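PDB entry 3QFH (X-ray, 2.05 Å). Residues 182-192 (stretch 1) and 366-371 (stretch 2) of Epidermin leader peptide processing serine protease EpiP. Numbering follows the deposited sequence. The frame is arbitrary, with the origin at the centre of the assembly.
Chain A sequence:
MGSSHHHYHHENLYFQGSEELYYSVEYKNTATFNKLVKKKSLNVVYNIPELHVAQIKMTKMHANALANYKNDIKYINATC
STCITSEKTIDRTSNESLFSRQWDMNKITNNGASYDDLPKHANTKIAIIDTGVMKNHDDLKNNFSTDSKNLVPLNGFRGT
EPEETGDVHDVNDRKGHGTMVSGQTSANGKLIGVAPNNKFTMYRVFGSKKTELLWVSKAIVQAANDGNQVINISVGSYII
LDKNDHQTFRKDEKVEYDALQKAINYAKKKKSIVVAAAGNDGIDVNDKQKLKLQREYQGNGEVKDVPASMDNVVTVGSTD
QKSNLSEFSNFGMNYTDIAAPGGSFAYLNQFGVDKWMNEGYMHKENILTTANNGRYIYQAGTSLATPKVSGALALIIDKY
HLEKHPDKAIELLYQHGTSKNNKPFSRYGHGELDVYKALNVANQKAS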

ATOM      1  N   SER A 182      -0.659   9.575   4.430  1.00 23.65           N
ATOM      2  CA  SER A 182      -1.322  10.646   3.683  1.00 23.13           C
ATOM      3  C   SER A 182      -0.519  11.923   3.648  1.00 24.01           C
ATOM      4  O   SER A 182      -0.570  12.678   2.663  1.00 24.67           O
ATOM      5  N   GLY A 183       0.199  12.192   4.731  1.00 22.72           N
ATOM      6  CA  GLY A 183       1.044  13.371   4.788  1.00 24.23           C
ATOM      7  C   GLY A 183       2.162  13.338   3.762  1.00 23.95           C
ATOM      8  O   GLY A 183       2.501  14.384   3.169  1.00 24.34           O
ATOM      9  N   GLN A 184       2.715  12.146   3.513  1.00 23.20           N
ATOM     10  CA  GLN A 184       3.802  11.997   2.554  1.00 24.95           C
ATOM     11  C   GLN A 184       3.367  12.264   1.113  1.00 25.40           C
ATOM     12  O   GLN A 184       4.155  12.759   0.318  1.00 24.45           O
ATOM     13  N   THR A 185       2.117  11.971   0.789  1.00 26.34           N
ATOM     14  CA  THR A 185       1.629  12.212  -0.558  1.00 27.91           C
ATOM     15  C   THR A 185       1.019  13.592  -0.702  1.00 28.51           C
ATOM     16  O   THR A 185       1.222  14.254  -1.710  1.00 31.78           O
ATOM     17  N   SER A 186       0.305  14.046   0.318  1.00 28.64           N
ATOM     18  CA  SER A 186      -0.552  15.205   0.152  1.00 29.17           C
ATOM     19  C   SER A 186      -0.502  16.381   1.140  1.00 29.00           C
ATOM     20  O   SER A 186      -1.321  17.300   1.026  1.00 30.19           O
ATOM     21  N   ALA A 187       0.394  16.364   2.119  1.00 27.71           N
ATOM     22  CA  ALA A 187       0.444  17.468   3.081  1.00 27.38           C
ATOM     23  C   ALA A 187       0.692  18.776   2.343  1.00 27.34           C
ATOM     24  O   ALA A 187       1.543  18.847   1.466  1.00 27.08           O
ATOM     25  N   ASN A 188      -0.079  19.800   2.680  1.00 26.66           N
ATOM     26  CA  ASN A 188       0.153  21.114   2.143  1.00 27.13           C
ATOM     27  C   ASN A 188      -0.211  22.156   3.217  1.00 27.23           C
ATOM     28  O   ASN A 188      -1.287  22.707   3.208  1.00 27.26           O
ATOM     29  N   GLY A 189       0.690  22.339   4.174  1.00 27.71           N
ATOM     30  CA  GLY A 189       0.529  23.301   5.284  1.00 28.85           C
ATOM     31  C   GLY A 189       1.910  23.565   5.878  1.00 29.47           C
ATOM     32  O   GLY A 189       2.779  24.073   5.179  1.00 28.28           O
ATOM     33  N   LYS A 190       2.126  23.193   7.147  1.00 28.66           N
ATOM     34  CA  LYS A 190       3.436  23.354   7.769  1.00 28.90           C
ATOM     35  C   LYS A 190       4.351  22.316   7.141  1.00 27.33           C
ATOM     36  O   LYS A 190       5.483  22.620   6.780  1.00 27.66           O
ATOM     37  N   LEU A 191       3.831  21.100   6.982  1.00 26.45           N
ATOM     38  CA  LEU A 191       4.538  20.027   6.305  1.00 27.03           C
ATOM     39  C   LEU A 191       4.087  20.006   4.820  1.00 26.22           C
ATOM     40  O   LEU A 191       2.926  20.320   4.513  1.00 26.30           O
ATOM     41  N   ILE A 192       4.995  19.633   3.916  1.00 25.25           N
ATOM     42  CA  ILE A 192       4.672  19.530   2.483  1.00 25.97           C
ATOM     43  C   ILE A 192       4.907  18.101   1.957  1.00 24.58           C
ATOM     44  O   ILE A 192       5.970  17.542   2.140  1.00 25.15           O
ATOM     45  N   ASN A 366      14.952   9.698  10.841  1.00 28.47           N
ATOM     46  CA  ASN A 366      13.528   9.371  10.728  1.00 29.32           C
ATOM     47  C   ASN A 366      12.808  10.418   9.897  1.00 29.54           C
ATOM     48  O   ASN A 366      13.314  11.517   9.680  1.00 32.20           O
ATOM     49  N   ILE A 367      11.610  10.055   9.467  1.00 28.76           N
ATOM     50  CA  ILE A 367      10.774  10.863   8.609  1.00 28.77           C
ATOM     51  C   ILE A 367       9.721  11.648   9.399  1.00 26.42           C
ATOM     52  O   ILE A 367       8.900  11.068  10.112  1.00 23.49           O
ATOM     53  N   LEU A 368       9.727  12.960   9.221  1.00 24.17           N
ATOM     54  CA  LEU A 368       8.775  13.816   9.865  1.00 23.73           C
ATOM     55  C   LEU A 368       7.493  13.756   9.045  1.00 23.34           C
ATOM     56  O   LEU A 368       7.514  13.994   7.842  1.00 21.62           O
ATOM     57  N   THR A 369       6.381  13.389   9.668  1.00 24.21           N
ATOM     58  CA  THR A 369       5.127  13.352   8.925  1.00 23.71           C
ATOM     59  C   THR A 369       3.975  13.776   9.808  1.00 23.91           C
ATOM     60  O   THR A 369       4.153  14.009  11.009  1.00 23.06           O
ATOM     61  N   THR A 370       2.807  13.908   9.189  1.00 23.47           N
ATOM     62  CA  THR A 370       1.586  14.256   9.878  1.00 23.85           C
ATOM     63  C   THR A 370       1.114  13.122  10.780  1.00 24.50           C
ATOM     64  O   THR A 370       1.101  11.949  10.372  1.00 25.17           O
ATOM     65  N   ALA A 371       0.697  13.490  11.990  1.00 24.54           N
ATOM     66  CA  ALA A 371       0.215  12.549  12.985  1.00 24.56           C
ATOM     67  C   ALA A 371      -1.294  12.652  13.206  1.00 24.11           C
ATOM     68  O   ALA A 371      -1.950  13.670  12.909  1.00 23.53           O
TER

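How can a helix sit so close to a strand that crosses it nearly at right angles? The axes of helix 182-186 and strand 367-370 pass 7.1 Å apart at 91°, and Gly-183 makes the closeness possible. Its CA lies 3.2 Å from OG1 of Thr-370 and 4.0 Å from OG1 of Thr-369; a CB on this residue would point toward the strand and clash with both hydroxyl oxygens. Thr-370, with chi1 in p, directs its CA-to-CB bond toward the helix, and its OG1 is hydrogen-bonded elsewhere in the structure.

Which polar side chain ties the stretches together? Gln-184 leaves the backbone sideways, but its m, m rotamer with chi3 at -76° brings its amide to the strand. There NE2 donates a hydrogen bond to OG1 of Thr-369, 3.2 Å away. Thr-369, with chi1 in t, also starts sideways. The other amide atom, OE1 of Gln-184, lies 3.6 Å from CG2 of Ile-367, whose CA-to-CB bond points toward stretch 1 and whose rotamer is m, m.

Does water add to this link? One does: it accepts from NE2 of Gln-184 at 3.3 Å and can donate to the backbone O of Leu-368 at 2.8 Å, so the same amide reaches the strand by a second route.

Where is the apolar packing? Beyond the helix, Leu-191 points toward the strand in a t, p rotamer and loses more area to the contact than any other residue. Its CD1 meets CG of Leu-368, also t, p, at 3.8 Å, while its CD2 lies 3.6 Å from CA of Thr-369 and 3.9 Å from CG2 of Thr-370. Ala-187 adds a looser touch, with its CB 4.3 Å from CG2 of Thr-370, so that methyl has apolar neighbours from two residues of the loop.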

ATOM      1  CB  SER A 182      -2.686  10.924   4.287  1.00 23.92           C
ATOM      2  OG  SER A 182      -3.459   9.748   4.258  1.00 25.15           O
ATOM      3  CB  GLN A 184       4.464  10.624   2.662  1.00 25.73           C
ATOM      4  CG  GLN A 184       5.217  10.409   4.015  1.00 26.76           C
ATOM      5  CD  GLN A 184       6.317  11.441   4.235  1.00 26.41           C
ATOM      6  OE1 GLN A 184       7.377  11.369   3.634  1.00 36.22           O
ATOM      7  NE2 GLN A 184       6.064  12.387   5.106  1.00 26.41           N
ATOM      8  CB  THR A 185       0.487  11.220  -0.988  1.00 27.89           C
ATOM      9  OG1 THR A 185      -0.616  11.313  -0.084  1.00 30.05           O
ATOM     10  CG2 THR A 185       0.945   9.800  -1.048  1.00 29.16           C
ATOM     11  CB  SER A 186      -1.989  14.660   0.165  1.00 30.79           C
ATOM     12  OG  SER A 186      -2.144  13.550  -0.726  1.00 33.58           O
ATOM     13  CB  ALA A 187       1.543  17.243   4.136  1.00 26.55           C
ATOM     14  CB  ASN A 188      -0.617  21.325   0.844  1.00 27.73           C
ATOM     15  CG  ASN A 188      -0.215  22.621   0.130  1.00 28.93           C
ATOM     16  OD1 ASN A 188       0.701  23.306   0.544  1.00 31.74           O
ATOM     17  ND2 ASN A 188      -0.905  22.942  -0.936  1.00 35.29           N
ATOM     18  CB  LYS A 190       3.352  23.222   9.289  1.00 30.71           C
ATOM     19  CG  LYS A 190       2.499  24.341   9.916  1.00 34.48           C
ATOM     20  CD  LYS A 190       2.174  24.134  11.393  1.00 38.24           C
ATOM     21  CE  LYS A 190       3.342  24.475  12.303  1.00 42.30           C
ATOM     22  NZ  LYS A 190       4.460  23.530  12.173  1.00 46.43           N
ATOM     23  CB  LEU A 191       4.167  18.695   6.936  1.00 27.43           C
ATOM     24  CG  LEU A 191       5.121  17.551   6.679  1.00 31.13           C
ATOM     25  CD1 LEU A 191       6.250  17.674   7.718  1.00 32.66           C
ATOM     26  CD2 LEU A 191       4.426  16.193   6.811  1.00 35.79           C
ATOM     27  CB  ILE A 192       5.552  20.461   1.629  1.00 25.38           C
ATOM     28  CG1 ILE A 192       5.598  21.881   2.221  1.00 29.04           C
ATOM     29  CG2 ILE A 192       5.067  20.443   0.198  1.00 25.67           C
ATOM     30  CD1 ILE A 192       4.287  22.548   2.309  1.00 32.57           C
ATOM     31  CB  ASN A 366      12.848   9.175  12.088  1.00 29.50           C
ATOM     32  CG  ASN A 366      13.235   7.844  12.775  1.00 30.72           C
ATOM     33  OD1 ASN A 366      14.035   7.047  12.262  1.00 32.71           O
ATOM     34  ND2 ASN A 366      12.633   7.595  13.923  1.00 32.16           N
ATOM     35  CB  ILE A 367       9.993   9.954   7.638  1.00 28.26           C
ATOM     36  CG1 ILE A 367      10.935   8.975   6.882  1.00 30.13           C
ATOM     37  CG2 ILE A 367       9.126  10.794   6.699  1.00 29.04           C
ATOM     38  CD1 ILE A 367      11.908   9.599   5.950  1.00 23.07           C
ATOM     39  CB  LEU A 368       9.334  15.248   9.933  1.00 24.91           C
ATOM     40  CG  LEU A 368       8.425  16.332  10.523  1.00 27.01           C
ATOM     41  CD1 LEU A 368       7.986  16.015  11.961  1.00 27.23           C
ATOM     42  CD2 LEU A 368       9.129  17.660  10.462  1.00 29.89           C
ATOM     43  CB  THR A 369       4.880  11.936   8.293  1.00 25.43           C
ATOM     44  OG1 THR A 369       3.827  12.009   7.312  1.00 24.35           O
ATOM     45  CG2 THR A 369       4.573  10.882   9.352  1.00 25.07           C
ATOM     46  CB  THR A 370       0.462  14.536   8.860  1.00 24.97           C
ATOM     47  OG1 THR A 370       0.375  13.437   7.937  1.00 22.30           O
ATOM     48  CG2 THR A 370       0.748  15.808   8.104  1.00 23.08           C
ATOM     49  CB  ALA A 371       0.990  12.729  14.310  1.00 25.32           C
TER
HETATM   50  O   HOH W   1       8.589  14.455   5.300  1.00 26.57           O